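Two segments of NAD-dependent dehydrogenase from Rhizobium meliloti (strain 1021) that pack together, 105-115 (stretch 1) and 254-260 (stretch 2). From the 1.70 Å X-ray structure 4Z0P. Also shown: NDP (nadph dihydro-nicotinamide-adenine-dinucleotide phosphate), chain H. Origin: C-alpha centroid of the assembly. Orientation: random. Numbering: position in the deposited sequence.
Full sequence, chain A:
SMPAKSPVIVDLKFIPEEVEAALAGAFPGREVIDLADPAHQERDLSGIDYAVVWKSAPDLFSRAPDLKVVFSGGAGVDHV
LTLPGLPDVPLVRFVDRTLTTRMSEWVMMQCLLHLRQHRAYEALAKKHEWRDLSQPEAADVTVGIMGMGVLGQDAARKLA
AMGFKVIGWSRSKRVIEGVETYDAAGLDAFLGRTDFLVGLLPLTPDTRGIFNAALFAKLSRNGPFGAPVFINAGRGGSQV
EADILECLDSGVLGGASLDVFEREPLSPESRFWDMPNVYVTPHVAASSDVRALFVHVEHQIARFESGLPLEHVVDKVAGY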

# COMPACT_ATOMS: atom_id res chain seq x y z
N GLU A 105 0.16 -6.84 4.11
CA GLU A 105 0.92 -6.05 3.14
C GLU A 105 0.35 -6.20 1.74
O GLU A 105 0.16 -5.22 1.03
N TRP A 106 0.12 -7.43 1.33
CA TRP A 106 -0.33 -7.68 -0.04
C TRP A 106 -1.75 -7.10 -0.25
O TRP A 106 -2.02 -6.47 -1.27
N VAL A 107 -2.63 -7.31 0.72
CA VAL A 107 -4.00 -6.79 0.62
C VAL A 107 -3.99 -5.26 0.56
O VAL A 107 -4.65 -4.66 -0.28
N MET A 108 -3.23 -4.64 1.45
CA MET A 108 -3.10 -3.18 1.45
C MET A 108 -2.57 -2.70 0.11
O MET A 108 -3.08 -1.72 -0.44
N MET A 109 -1.55 -3.39 -0.41
CA MET A 109 -0.99 -2.97 -1.71
C MET A 109 -2.05 -3.00 -2.80
O MET A 109 -2.15 -2.06 -3.60
N GLN A 110 -2.84 -4.07 -2.85
CA GLN A 110 -3.85 -4.15 -3.91
C GLN A 110 -4.90 -3.06 -3.75
O GLN A 110 -5.32 -2.44 -4.73
N CYS A 111 -5.37 -2.86 -2.52
CA CYS A 111 -6.40 -1.82 -2.32
C CYS A 111 -5.85 -0.43 -2.72
O CYS A 111 -6.59 0.38 -3.28
N LEU A 112 -4.58 -0.14 -2.41
CA LEU A 112 -3.99 1.13 -2.82
C LEU A 112 -3.76 1.23 -4.32
O LEU A 112 -4.06 2.30 -4.91
N LEU A 113 -3.30 0.16 -4.94
CA LEU A 113 -3.09 0.15 -6.40
C LEU A 113 -4.39 0.46 -7.12
O LEU A 113 -4.41 1.25 -8.08
N HIS A 114 -5.49 -0.15 -6.69
CA HIS A 114 -6.79 0.13 -7.30
C HIS A 114 -7.34 1.52 -6.94
O HIS A 114 -7.77 2.27 -7.82
N LEU A 115 -7.25 1.90 -5.67
CA LEU A 115 -7.71 3.22 -5.24
C LEU A 115 -7.00 4.33 -6.00
O LEU A 115 -7.63 5.27 -6.48
N GLY A 254 -14.33 -3.74 -12.73
CA GLY A 254 -13.47 -2.68 -13.23
C GLY A 254 -12.01 -3.08 -13.22
O GLY A 254 -11.18 -2.49 -13.93
N GLY A 255 -11.68 -4.08 -12.41
CA GLY A 255 -10.32 -4.58 -12.31
C GLY A 255 -10.24 -5.70 -11.32
O GLY A 255 -11.22 -6.03 -10.64
N ALA A 256 -9.05 -6.30 -11.22
CA ALA A 256 -8.84 -7.40 -10.29
C ALA A 256 -7.39 -7.52 -9.87
O ALA A 256 -6.50 -7.09 -10.59
N SER A 257 -7.18 -8.09 -8.68
CA SER A 257 -5.86 -8.56 -8.24
C SER A 257 -6.01 -10.03 -7.89
O SER A 257 -6.79 -10.38 -6.99
N LEU A 258 -5.29 -10.88 -8.61
CA LEU A 258 -5.38 -12.33 -8.39
C LEU A 258 -4.01 -12.86 -8.02
O LEU A 258 -3.05 -12.75 -8.81
N ASP A 259 -3.92 -13.45 -6.83
CA ASP A 259 -2.73 -14.15 -6.36
C ASP A 259 -2.85 -15.66 -6.51
O ASP A 259 -1.87 -16.38 -6.36
N VAL A 260 -4.09 -16.12 -6.73
CA VAL A 260 -4.43 -17.56 -6.70
C VAL A 260 -5.32 -17.88 -7.88
O VAL A 260 -6.07 -17.01 -8.35

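The strand that ends at Leu258 runs nearly antiparallel to the helix at 105-115: their N-to-C directions differ by 161°, and the axes come within 9.3 Å. The nearest CA pairs follow that direction, from His114 with Gly255 (7.7 Å between CA atoms), through Gln110 with Ser257 (6.5 Å between CA atoms), to Trp106 with Asp259 (9.4 Å between CA atoms). Trp106, Gln110 and His114 are spaced four residues apart, so they lie along one face of the helix, and each CA-to-CB bond points toward the strand.

Gly254 makes no contact with the helix. At Gly255 the two stretches are close without any side chain on stretch 2: His114 CE1 lies 4.2 Å from Gly255 C, and an ideal CB on this glycine would sit only 3.4 Å from His114 CE1, a tight fit. Ala256 directs its CB away from the helix and meets it through the backbone instead, Ala256 O lying 3.7 Å from His114 CE1, at the edge of the imidazole ring.

Ser257 is the centre of the contact, with 76 Å² covered, the largest area of any residue here. Its CB points toward the helix, and the m rotamer (chi1 -67°) places the hydroxyl between two polar side chains. It donates to glutamine, Ser257 OG to Gln110 OE1 at 2.7 Å, and accepts from histidine, His114 NE2 to Ser257 OG at 2.8 Å with an N-H...acceptor angle of 147°. The hydroxyl thus links residues one helical turn apart. Gln110 is m at both chi1 (-54°) and chi2 (-42°), a folded conformation that also lets Gln110 NE2 donate to Trp106 O at 3.3 Å, back along its own helix. His114, with chi1 -69° (m) and chi2 -72°, presents its ring edge to Ser257 OG; its ND1 is hydrogen-bonded elsewhere in the structure.

Trp106, chi1 -177° (t) and chi2 95°, lies beside the end of the strand and the residue after it. Its ring edge approaches Ser257 O, 4.0 Å from Trp106 CH2. Leu258 turns its CB away, leaving only a marginal backbone approach, Leu258 C to Trp106 CZ2 at 4.5 Å.

Asp259 points its CB toward the helix again and packs its methylene against the indole, Asp259 CB lying 3.6 Å from Trp106 CZ2. With chi1 -169° (t), its carboxylate reaches the cofactor: NDP N7N donates to Asp259 OD2 at 2.9 Å, nearly linear at 171°. Val260 does not touch the helix, but Val260 CG1 comes within 3.8 Å of NDP N7N.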

# COMPACT_ATOMS: atom_id res chain seq x y z
CB GLU A 105 2.38 -6.49 3.06
CG GLU A 105 3.22 -6.24 4.31
CD GLU A 105 4.55 -7.00 4.27
OE1 GLU A 105 4.85 -7.63 3.24
OE2 GLU A 105 5.25 -7.01 5.31
CB TRP A 106 -0.29 -9.18 -0.36
CG TRP A 106 -0.67 -9.52 -1.79
CD1 TRP A 106 0.17 -9.71 -2.84
CD2 TRP A 106 -2.00 -9.74 -2.30
NE1 TRP A 106 -0.55 -10.03 -3.98
CE2 TRP A 106 -1.89 -10.04 -3.67
CE3 TRP A 106 -3.27 -9.72 -1.72
CZ2 TRP A 106 -3.01 -10.32 -4.48
CZ3 TRP A 106 -4.39 -10.00 -2.51
CH2 TRP A 106 -4.24 -10.30 -3.89
CB VAL A 107 -4.90 -7.30 1.78
CG1 VAL A 107 -6.27 -6.64 1.75
CG2 VAL A 107 -5.05 -8.82 1.69
CB MET A 108 -2.15 -2.75 2.57
CG MET A 108 -1.93 -1.23 2.67
SD MET A 108 -3.44 -0.31 3.10
CE MET A 108 -3.67 -0.93 4.77
CB MET A 109 0.20 -3.82 -2.11
CG MET A 109 0.89 -3.29 -3.35
SD MET A 109 2.45 -4.16 -3.67
CE MET A 109 1.81 -5.71 -4.09
CB GLN A 110 -4.59 -5.48 -3.92
CG GLN A 110 -3.71 -6.71 -3.98
CD GLN A 110 -2.55 -6.60 -4.93
OE1 GLN A 110 -2.72 -6.22 -6.10
NE2 GLN A 110 -1.35 -6.91 -4.45
CB CYS A 111 -6.92 -1.82 -0.88
SG CYS A 111 -7.90 -3.33 -0.54
CB LEU A 112 -2.72 1.41 -2.04
CG LEU A 112 -2.90 1.66 -0.55
CD1 LEU A 112 -1.55 1.72 0.17
CD2 LEU A 112 -3.73 2.91 -0.26
CB LEU A 113 -2.56 -1.20 -6.87
CG LEU A 113 -1.08 -1.54 -6.61
CD1 LEU A 113 -0.86 -3.01 -6.95
CD2 LEU A 113 -0.22 -0.67 -7.50
CB HIS A 114 -7.77 -0.99 -6.98
CG HIS A 114 -7.42 -2.27 -7.66
ND1 HIS A 114 -7.58 -2.48 -9.01
CD2 HIS A 114 -6.91 -3.41 -7.16
CE1 HIS A 114 -7.18 -3.71 -9.31
NE2 HIS A 114 -6.77 -4.29 -8.20
CB LEU A 115 -7.47 3.44 -3.76
CG LEU A 115 -7.75 4.85 -3.19
CD1 LEU A 115 -9.25 5.13 -3.23
CD2 LEU A 115 -7.16 4.98 -1.79
CB ALA A 256 -9.32 -8.71 -10.90
CB SER A 257 -5.38 -7.80 -7.01
OG SER A 257 -5.12 -6.43 -7.33
CB LEU A 258 -5.91 -13.06 -9.63
CG LEU A 258 -7.30 -12.57 -10.11
CD1 LEU A 258 -7.66 -13.22 -11.44
CD2 LEU A 258 -8.37 -12.86 -9.06
CB ASP A 259 -2.47 -13.85 -4.88
CG ASP A 259 -1.10 -14.33 -4.41
OD1 ASP A 259 -0.04 -13.94 -5.03
OD2 ASP A 259 -1.07 -15.10 -3.42
CB VAL A 260 -5.08 -17.97 -5.36
CG1 VAL A 260 -4.10 -17.76 -4.21
CG2 VAL A 260 -6.35 -17.17 -5.10
PA NDP H . -9.10 -18.85 9.26
O1A NDP H . -9.54 -20.29 9.48
O2A NDP H . -8.55 -18.11 10.43
O5B NDP H . -10.37 -18.07 8.71
C5B NDP H . -11.26 -18.59 7.75
C4B NDP H . -12.46 -17.69 7.68
O4B NDP H . -13.25 -18.13 6.58
C3B NDP H . -13.35 -17.74 8.91
O3B NDP H . -13.85 -16.42 9.14
C2B NDP H . -14.46 -18.67 8.49
O2B NDP H . -15.70 -18.46 9.14
C1B NDP H . -14.58 -18.29 7.04
N9A NDP H . -15.29 -19.35 6.30
C8A NDP H . -14.91 -20.62 6.02
N7A NDP H . -15.80 -21.29 5.33
C5A NDP H . -16.82 -20.41 5.16
C6A NDP H . -18.08 -20.50 4.53
N6A NDP H . -18.50 -21.63 3.90
N1A NDP H . -18.89 -19.41 4.53
C2A NDP H . -18.48 -18.30 5.15
N3A NDP H . -17.32 -18.09 5.79
C4A NDP H . -16.52 -19.20 5.74
O3 NDP H . -8.07 -18.93 8.02
PN NDP H . -6.92 -17.82 7.76
O1N NDP H . -7.50 -16.45 7.86
O2N NDP H . -5.70 -18.15 8.55
O5D NDP H . -6.56 -18.22 6.26
C5D NDP H . -7.55 -18.08 5.26
C4D NDP H . -7.08 -18.72 3.96
O4D NDP H . -6.12 -17.90 3.31
C3D NDP H . -6.36 -20.06 4.08
O3D NDP H . -7.30 -21.13 4.25
C2D NDP H . -5.58 -20.19 2.79
O2D NDP H . -6.36 -20.87 1.79
C1D NDP H . -5.42 -18.71 2.38
N1N NDP H . -4.02 -18.28 2.33
C2N NDP H . -3.43 -17.86 1.14
C3N NDP H . -2.14 -17.44 1.08
C7N NDP H . -1.53 -16.85 -0.15
O7N NDP H . -0.28 -16.75 -0.20
N7N NDP H . -2.29 -16.47 -1.15
C4N NDP H . -1.31 -17.48 2.31
C5N NDP H . -2.00 -17.95 3.53
C6N NDP H . -3.28 -18.30 3.52
P2B NDP H . -15.93 -18.90 10.67
O1X NDP H . -15.13 -17.89 11.46
O2X NDP H . -17.43 -18.72 10.82
O3X NDP H . -15.45 -20.30 10.80